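Local coordinates for type III Pentaketide Synthase (Neurospora crassa, PDB 3EUO), which is a type III polyketide synthase of the chalcone/stilbene synthase family that probably builds pentaketides by acyl transfer, at residues D272-L277 / M373-R378; A289-A294 / Y359-A364. All blocks are in the same frame, centred on the assembly; numbering follows the deposited sequence.

Contact 1 of 2, residues D272-L277 / M373-R378; sequences DLLSSL and MCMLKR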
ATOM      1  N   ASP A 272      -0.740 -20.660 -18.310  1.00 21.71           N
ATOM      2  CA  ASP A 272       0.434 -19.787 -18.342  1.00 22.18           C
ATOM      3  C   ASP A 272       1.399 -20.065 -17.192  1.00 21.96           C
ATOM      4  O   ASP A 272       2.617 -20.101 -17.394  1.00 21.51           O
ATOM      5  CB  ASP A 272      -0.002 -18.325 -18.352  1.00 22.62           C
ATOM      6  CG  ASP A 272      -0.498 -17.879 -19.717  1.00 24.13           C
ATOM      7  OD1 ASP A 272      -0.195 -18.564 -20.722  1.00 27.62           O
ATOM      8  OD2 ASP A 272      -1.187 -16.846 -19.784  1.00 26.17           O
ATOM      9  N   LEU A 273       0.847 -20.271 -15.998  1.00 21.79           N
ATOM     10  CA  LEU A 273       1.629 -20.652 -14.825  1.00 21.83           C
ATOM     11  C   LEU A 273       2.390 -21.949 -15.074  1.00 22.27           C
ATOM     12  O   LEU A 273       3.601 -22.028 -14.848  1.00 22.27           O
ATOM     13  CB  LEU A 273       0.718 -20.815 -13.601  1.00 21.25           C
ATOM     14  CG  LEU A 273       1.362 -21.302 -12.297  1.00 20.91           C
ATOM     15  CD1 LEU A 273       2.232 -20.217 -11.694  1.00 20.27           C
ATOM     16  CD2 LEU A 273       0.303 -21.756 -11.298  1.00 21.49           C
ATOM     17  N   LEU A 274       1.669 -22.958 -15.549  1.00 22.94           N
ATOM     18  CA  LEU A 274       2.246 -24.280 -15.737  1.00 24.19           C
ATOM     19  C   LEU A 274       3.299 -24.294 -16.848  1.00 24.46           C
ATOM     20  O   LEU A 274       4.354 -24.902 -16.685  1.00 24.78           O
ATOM     21  CB  LEU A 274       1.145 -25.310 -16.006  1.00 24.20           C
ATOM     22  CG  LEU A 274       1.533 -26.786 -16.104  1.00 25.22           C
ATOM     23  CD1 LEU A 274       2.137 -27.289 -14.804  1.00 26.01           C
ATOM     24  CD2 LEU A 274       0.313 -27.601 -16.463  1.00 25.08           C
ATOM     25  N   SER A 275       3.028 -23.610 -17.958  1.00 25.26           N
ATOM     26  CA  SER A 275       3.970 -23.608 -19.087  1.00 26.10           C
ATOM     27  C   SER A 275       5.293 -22.906 -18.758  1.00 26.34           C
ATOM     28  O   SER A 275       6.342 -23.291 -19.274  1.00 26.64           O
ATOM     29  CB  SER A 275       3.337 -23.022 -20.352  1.00 26.25           C
ATOM     30  OG  SER A 275       3.092 -21.638 -20.222  1.00 26.53           O
ATOM     31  N   SER A 276       5.241 -21.903 -17.882  1.00 26.28           N
ATOM     32  CA  SER A 276       6.446 -21.194 -17.453  1.00 26.59           C
ATOM     33  C   SER A 276       7.402 -22.090 -16.665  1.00 26.69           C
ATOM     34  O   SER A 276       8.613 -21.866 -16.670  1.00 26.82           O
ATOM     35  CB  SER A 276       6.096 -19.936 -16.643  1.00 26.81           C
ATOM     36  OG  SER A 276       5.555 -20.253 -15.369  1.00 27.68           O
ATOM     37  N   LEU A 277       6.868 -23.111 -16.001  1.00 26.37           N
ATOM     38  CA  LEU A 277       7.703 -23.976 -15.171  1.00 26.61           C
ATOM     39  C   LEU A 277       7.510 -25.478 -15.404  1.00 26.38           C
ATOM     40  O   LEU A 277       7.941 -26.291 -14.587  1.00 26.31           O
ATOM     41  CB  LEU A 277       7.531 -23.619 -13.683  1.00 27.06           C
ATOM     42  CG  LEU A 277       6.122 -23.362 -13.153  1.00 26.90           C
ATOM     43  CD1 LEU A 277       5.280 -24.641 -13.167  1.00 28.30           C
ATOM     44  CD2 LEU A 277       6.166 -22.758 -11.756  1.00 27.04           C
ATOM     45  N   MET A 373      -2.062 -16.279  -9.037  1.00 14.68           N
ATOM     46  CA  MET A 373      -1.757 -17.703  -8.870  1.00 15.08           C
ATOM     47  C   MET A 373      -0.296 -17.873  -8.496  1.00 15.13           C
ATOM     48  O   MET A 373       0.551 -17.079  -8.901  1.00 15.31           O
ATOM     49  CB  MET A 373      -2.040 -18.512 -10.144  1.00 15.18           C
ATOM     50  CG  MET A 373      -3.467 -18.951 -10.336  1.00 17.14           C
ATOM     51  SD  MET A 373      -3.680 -20.287 -11.572  1.00 16.26           S
ATOM     52  CE  MET A 373      -5.435 -20.117 -11.831  1.00 17.92           C
ATOM     53  N   CYS A 374      -0.007 -18.921  -7.731  1.00 15.19           N
ATOM     54  CA  CYS A 374       1.369 -19.296  -7.446  1.00 15.17           C
ATOM     55  C   CYS A 374       1.522 -20.810  -7.501  1.00 15.18           C
ATOM     56  O   CYS A 374       0.549 -21.555  -7.312  1.00 14.96           O
ATOM     57  CB  CYS A 374       1.816 -18.749  -6.086  1.00 15.06           C
ATOM     58  SG  CYS A 374       0.966 -19.453  -4.663  1.00 17.08           S
ATOM     59  N   MET A 375       2.739 -21.257  -7.789  1.00 14.73           N
ATOM     60  CA  MET A 375       3.063 -22.672  -7.714  1.00 14.93           C
ATOM     61  C   MET A 375       4.026 -22.906  -6.560  1.00 15.21           C
ATOM     62  O   MET A 375       5.107 -22.313  -6.519  1.00 14.89           O
ATOM     63  CB  MET A 375       3.690 -23.163  -9.023  1.00 14.72           C
ATOM     64  CG  MET A 375       3.993 -24.669  -9.033  1.00 15.24           C
ATOM     65  SD  MET A 375       2.544 -25.754  -9.049  1.00  9.35           S
ATOM     66  CE  MET A 375       2.127 -25.643 -10.788  1.00 15.62           C
ATOM     67  N   LEU A 376       3.623 -23.774  -5.636  1.00 15.77           N
ATOM     68  CA  LEU A 376       4.451 -24.155  -4.500  1.00 16.61           C
ATOM     69  C   LEU A 376       4.850 -25.615  -4.612  1.00 17.52           C
ATOM     70  O   LEU A 376       4.082 -26.441  -5.116  1.00 17.76           O
ATOM     71  CB  LEU A 376       3.709 -23.938  -3.180  1.00 16.83           C
ATOM     72  CG  LEU A 376       3.151 -22.538  -2.916  1.00 16.87           C
ATOM     73  CD1 LEU A 376       2.194 -22.552  -1.734  1.00 17.94           C
ATOM     74  CD2 LEU A 376       4.281 -21.549  -2.681  1.00 18.17           C
ATOM     75  N   LYS A 377       6.060 -25.917  -4.160  1.00 18.17           N
ATOM     76  CA  LYS A 377       6.491 -27.294  -3.992  1.00 19.46           C
ATOM     77  C   LYS A 377       6.455 -27.572  -2.497  1.00 19.69           C
ATOM     78  O   LYS A 377       7.059 -26.849  -1.704  1.00 19.92           O
ATOM     79  CB  LYS A 377       7.894 -27.519  -4.578  1.00 19.43           C
ATOM     80  CG  LYS A 377       8.367 -28.977  -4.547  1.00 20.33           C
ATOM     81  CD  LYS A 377       9.699 -29.144  -5.270  1.00 20.88           C
ATOM     82  CE  LYS A 377      10.156 -30.605  -5.281  1.00 23.54           C
ATOM     83  NZ  LYS A 377      10.834 -30.983  -4.011  1.00 25.16           N
ATOM     84  N   ARG A 378       5.717 -28.602  -2.115  1.00 20.07           N
ATOM     85  CA  ARG A 378       5.601 -28.962  -0.721  1.00 20.55           C
ATOM     86  C   ARG A 378       6.717 -29.931  -0.337  1.00 21.28           C
ATOM     87  O   ARG A 378       6.878 -30.978  -0.971  1.00 21.23           O
ATOM     88  CB  ARG A 378       4.227 -29.571  -0.455  1.00 20.56           C
ATOM     89  CG  ARG A 378       4.004 -29.969   0.989  1.00 20.30           C
ATOM     90  CD  ARG A 378       2.581 -30.403   1.190  1.00 20.41           C
ATOM     91  NE  ARG A 378       2.375 -31.029   2.490  1.00 19.75           N
ATOM     92  CZ  ARG A 378       1.189 -31.430   2.943  1.00 20.38           C
ATOM     93  NH1 ARG A 378       0.098 -31.278   2.197  1.00 19.19           N
ATOM     94  NH2 ARG A 378       1.101 -31.990   4.140  1.00 20.31           N
TER
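Residues 272-277, on helix 258-277, lie against strand 373-378 in a helix-on-sheet layer of the thiolase-like fold, within the C-terminal chalcone/stilbene synthase family region. The helix and strand segments approach to 9.2 Å between axes and run at 44° to each other. Leu273 and Leu277 point at the strand, the tip of Leu274 joins from the side, and Met375 is the residue all three share. The tightest meeting is with Leu277, whose CD2 comes 3.7 Å from Met375 CB, the two side chains crossing obliquely. Met375 leaves the backbone with CG anti to N and is then bent twice (chi2 69°, chi3 79°), so that its methyl group, too, ends beside the helix: Met375 CE lies 4.1 Å from Leu277 CD1 and 4.3 Å from Leu274 CD1. Leu273, one turn before Leu277, sets both methyl groups on the near side of the strand backbone. Its CD1 packs on Met375 CB at 4.2 Å, while CD2 rests 4.0 Å from Cys374 O and also touches Met373 CB. The side-chain contacts are all apolar, and the strand's polar backbone is served inside the sheet: Cys374 and Leu376 bond to strand 359-366, Met373 and Met375 to strand 224-233. Outward from this shell, Met373 turns only the base of its side chain to Leu273; the extended remainder runs back to Leu266, Thr269 and Tyr270 of the same helix. At the helix margin, Asp272 makes a salt bridge with Arg232 of strand 224-233. Within the helix segment, Ser276 OG donates to Leu273 O at 2.7 Å, arriving from above the carbonyl plane.

Contact 2 of 2, residues A289-A294 / Y359-A364; sequences ADFDWA and YVVGCA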
ATOM      1  N   ALA A 289      -5.814 -31.858 -12.024  1.00 21.94           N
ATOM      2  CA  ALA A 289      -6.124 -32.852 -10.995  1.00 21.20           C
ATOM      3  C   ALA A 289      -4.881 -33.469 -10.342  1.00 20.57           C
ATOM      4  O   ALA A 289      -4.988 -34.107  -9.295  1.00 20.13           O
ATOM      5  CB  ALA A 289      -7.040 -33.945 -11.563  1.00 21.49           C
ATOM      6  N   ASP A 290      -3.710 -33.277 -10.956  1.00 19.75           N
ATOM      7  CA  ASP A 290      -2.443 -33.758 -10.388  1.00 19.22           C
ATOM      8  C   ASP A 290      -2.013 -32.971  -9.151  1.00 18.52           C
ATOM      9  O   ASP A 290      -1.219 -33.462  -8.356  1.00 18.13           O
ATOM     10  CB  ASP A 290      -1.306 -33.692 -11.423  1.00 19.60           C
ATOM     11  CG  ASP A 290      -1.475 -34.685 -12.568  1.00 20.95           C
ATOM     12  OD1 ASP A 290      -2.215 -35.682 -12.424  1.00 21.09           O
ATOM     13  OD2 ASP A 290      -0.841 -34.471 -13.627  1.00 22.68           O
ATOM     14  N   PHE A 291      -2.516 -31.746  -9.004  1.00 17.64           N
ATOM     15  CA  PHE A 291      -2.058 -30.846  -7.942  1.00 17.21           C
ATOM     16  C   PHE A 291      -3.040 -30.773  -6.788  1.00 17.29           C
ATOM     17  O   PHE A 291      -4.226 -31.091  -6.944  1.00 16.98           O
ATOM     18  CB  PHE A 291      -1.863 -29.425  -8.493  1.00 17.18           C
ATOM     19  CG  PHE A 291      -0.887 -29.341  -9.627  1.00 16.69           C
ATOM     20  CD1 PHE A 291       0.462 -29.093  -9.381  1.00 16.62           C
ATOM     21  CD2 PHE A 291      -1.311 -29.514 -10.941  1.00 16.68           C
ATOM     22  CE1 PHE A 291       1.375 -29.018 -10.432  1.00 16.07           C
ATOM     23  CE2 PHE A 291      -0.403 -29.433 -12.001  1.00 17.39           C
ATOM     24  CZ  PHE A 291       0.945 -29.188 -11.739  1.00 16.17           C
ATOM     25  N   ASP A 292      -2.534 -30.349  -5.632  1.00 17.05           N
ATOM     26  CA  ASP A 292      -3.387 -29.839  -4.569  1.00 17.02           C
ATOM     27  C   ASP A 292      -3.640 -28.373  -4.867  1.00 16.81           C
ATOM     28  O   ASP A 292      -2.782 -27.696  -5.417  1.00 16.48           O
ATOM     29  CB  ASP A 292      -2.722 -30.008  -3.208  1.00 16.90           C
ATOM     30  CG  ASP A 292      -3.005 -31.372  -2.590  1.00 17.83           C
ATOM     31  OD1 ASP A 292      -4.060 -31.973  -2.911  1.00 18.58           O
ATOM     32  OD2 ASP A 292      -2.170 -31.841  -1.785  1.00 18.69           O
ATOM     33  N   TRP A 293      -4.826 -27.897  -4.509  1.00 16.78           N
ATOM     34  CA  TRP A 293      -5.258 -26.560  -4.867  1.00 16.67           C
ATOM     35  C   TRP A 293      -5.608 -25.746  -3.623  1.00 16.80           C
ATOM     36  O   TRP A 293      -6.585 -26.036  -2.921  1.00 16.94           O
ATOM     37  CB  TRP A 293      -6.448 -26.635  -5.820  1.00 17.19           C
ATOM     38  CG  TRP A 293      -6.077 -26.903  -7.248  1.00 17.20           C
ATOM     39  CD1 TRP A 293      -5.692 -28.097  -7.789  1.00 17.59           C
ATOM     40  CD2 TRP A 293      -6.088 -25.959  -8.319  1.00 17.20           C
ATOM     41  NE1 TRP A 293      -5.447 -27.948  -9.136  1.00 17.73           N
ATOM     42  CE2 TRP A 293      -5.676 -26.642  -9.485  1.00 17.78           C
ATOM     43  CE3 TRP A 293      -6.392 -24.594  -8.403  1.00 18.64           C
ATOM     44  CZ2 TRP A 293      -5.570 -26.009 -10.727  1.00 17.79           C
ATOM     45  CZ3 TRP A 293      -6.284 -23.963  -9.635  1.00 17.98           C
ATOM     46  CH2 TRP A 293      -5.882 -24.673 -10.782  1.00 17.67           C
ATOM     47  N   ALA A 294      -4.780 -24.746  -3.340  1.00 16.45           N
ATOM     48  CA  ALA A 294      -5.036 -23.826  -2.247  1.00 16.08           C
ATOM     49  C   ALA A 294      -5.790 -22.632  -2.840  1.00 16.13           C
ATOM     50  O   ALA A 294      -5.179 -21.641  -3.252  1.00 15.59           O
ATOM     51  CB  ALA A 294      -3.718 -23.377  -1.614  1.00 16.44           C
ATOM     52  N   TYR A 359       3.097 -30.730  -5.180  1.00 17.50           N
ATOM     53  CA  TYR A 359       2.976 -29.424  -5.818  1.00 17.28           C
ATOM     54  C   TYR A 359       1.589 -28.854  -5.603  1.00 16.84           C
ATOM     55  O   TYR A 359       0.582 -29.553  -5.750  1.00 16.84           O
ATOM     56  CB  TYR A 359       3.319 -29.504  -7.309  1.00 17.53           C
ATOM     57  CG  TYR A 359       4.758 -29.886  -7.567  1.00 18.14           C
ATOM     58  CD1 TYR A 359       5.748 -28.910  -7.713  1.00 17.69           C
ATOM     59  CD2 TYR A 359       5.136 -31.228  -7.653  1.00 18.51           C
ATOM     60  CE1 TYR A 359       7.077 -29.262  -7.931  1.00 18.85           C
ATOM     61  CE2 TYR A 359       6.460 -31.585  -7.865  1.00 17.76           C
ATOM     62  CZ  TYR A 359       7.418 -30.601  -8.016  1.00 18.47           C
ATOM     63  OH  TYR A 359       8.726 -30.958  -8.231  1.00 19.40           O
ATOM     64  N   VAL A 360       1.551 -27.570  -5.258  1.00 16.22           N
ATOM     65  CA  VAL A 360       0.333 -26.908  -4.818  1.00 15.44           C
ATOM     66  C   VAL A 360       0.129 -25.644  -5.638  1.00 14.96           C
ATOM     67  O   VAL A 360       1.038 -24.821  -5.772  1.00 14.78           O
ATOM     68  CB  VAL A 360       0.405 -26.546  -3.303  1.00 15.35           C
ATOM     69  CG1 VAL A 360      -0.914 -25.977  -2.806  1.00 15.16           C
ATOM     70  CG2 VAL A 360       0.800 -27.765  -2.475  1.00 15.89           C
ATOM     71  N   VAL A 361      -1.063 -25.503  -6.204  1.00 14.46           N
ATOM     72  CA  VAL A 361      -1.405 -24.293  -6.926  1.00 14.26           C
ATOM     73  C   VAL A 361      -2.163 -23.377  -5.970  1.00 14.38           C
ATOM     74  O   VAL A 361      -3.168 -23.794  -5.389  1.00 14.03           O
ATOM     75  CB  VAL A 361      -2.254 -24.605  -8.181  1.00 14.40           C
ATOM     76  CG1 VAL A 361      -2.660 -23.327  -8.887  1.00 13.87           C
ATOM     77  CG2 VAL A 361      -1.478 -25.510  -9.136  1.00 15.28           C
ATOM     78  N   GLY A 362      -1.674 -22.148  -5.801  1.00 13.87           N
ATOM     79  CA  GLY A 362      -2.366 -21.149  -4.995  1.00 14.86           C
ATOM     80  C   GLY A 362      -3.129 -20.230  -5.930  1.00 14.63           C
ATOM     81  O   GLY A 362      -2.630 -19.893  -6.998  1.00 14.06           O
ATOM     82  N   CYS A 363      -4.344 -19.849  -5.544  1.00 15.62           N
ATOM     83  CA  CYS A 363      -5.166 -18.982  -6.385  1.00 15.65           C
ATOM     84  C   CYS A 363      -6.070 -18.082  -5.542  1.00 15.54           C
ATOM     85  O   CYS A 363      -6.640 -18.521  -4.539  1.00 15.62           O
ATOM     86  CB  CYS A 363      -5.993 -19.822  -7.360  1.00 15.79           C
ATOM     87  SG  CYS A 363      -6.929 -18.860  -8.569  1.00 18.62           S
ATOM     88  N   ALA A 364      -6.184 -16.819  -5.956  1.00 15.32           N
ATOM     89  CA  ALA A 364      -7.021 -15.833  -5.279  1.00 15.00           C
ATOM     90  C   ALA A 364      -7.464 -14.766  -6.278  1.00 15.04           C
ATOM     91  O   ALA A 364      -6.731 -14.449  -7.216  1.00 15.08           O
ATOM     92  CB  ALA A 364      -6.260 -15.182  -4.120  1.00 15.02           C
TER
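Four backbone hydrogen bonds join strand 292-294 to strand 359-364 in parallel register, each strand giving two. Asp292 N reaches Tyr359 O at 3.2 Å, and Asp292 O takes Val361 N at 2.9 Å, nearly along the C=O axis. Two residues on, Ala294 N bonds to Val361 O at 2.8 Å and Ala294 O receives Cys363 N at 3.0 Å, that donor lying above the carbonyl plane. Of the apolar contacts, the most distinctive is a CH-pi one: Val361 CG1 sits 3.9 Å from the centroid of the Trp293 six-membered ring, only 17° off its normal, with the two side chains side by side. The indole NE1 bonds to Pro288 O, which helps fix its rotation. An alanine in place of Trp293 would remove the indole from Val361 CG1 and probably leave that methyl less well packed, and Pro288 O without that donor. Val361's other methyl, CG2, packs 3.9 Å from Phe291 CG, while Tyr359 CB meets the Phe291 ring edge at CD1. On the opposite face, Ala294 CB touches Val360 CG1 under helix 334-342. Among charged groups, Asp292 OD1 pairs with Arg318. Parallel neighbours joined through intervening helices form a beta-alpha-beta crossover, here at one margin of the thiolase-like sheet.

How the contacts relate
Both contacts are buried and belong to one sheet, but they engage it differently. Contact 2 extends it laterally, through backbone bonds, to its outermost strand in this chain; contact 1 lays a helix over it, through apolar packing of leucine methyls on methionine carbons. Their centres are about 9 Å apart, and contact 1 lies farther from the chain centre, with the outer side of its helix exposed. Strands 359-366 and 370-378, neighbours in the sheet, connect them: Cys374 O lies 2.8 Å from Gly362 N, a probable hydrogen bond. Above the sheet the two cores merge, Met375 CE lying 3.5 Å from Phe291 CE1 and Leu273 touching Val361.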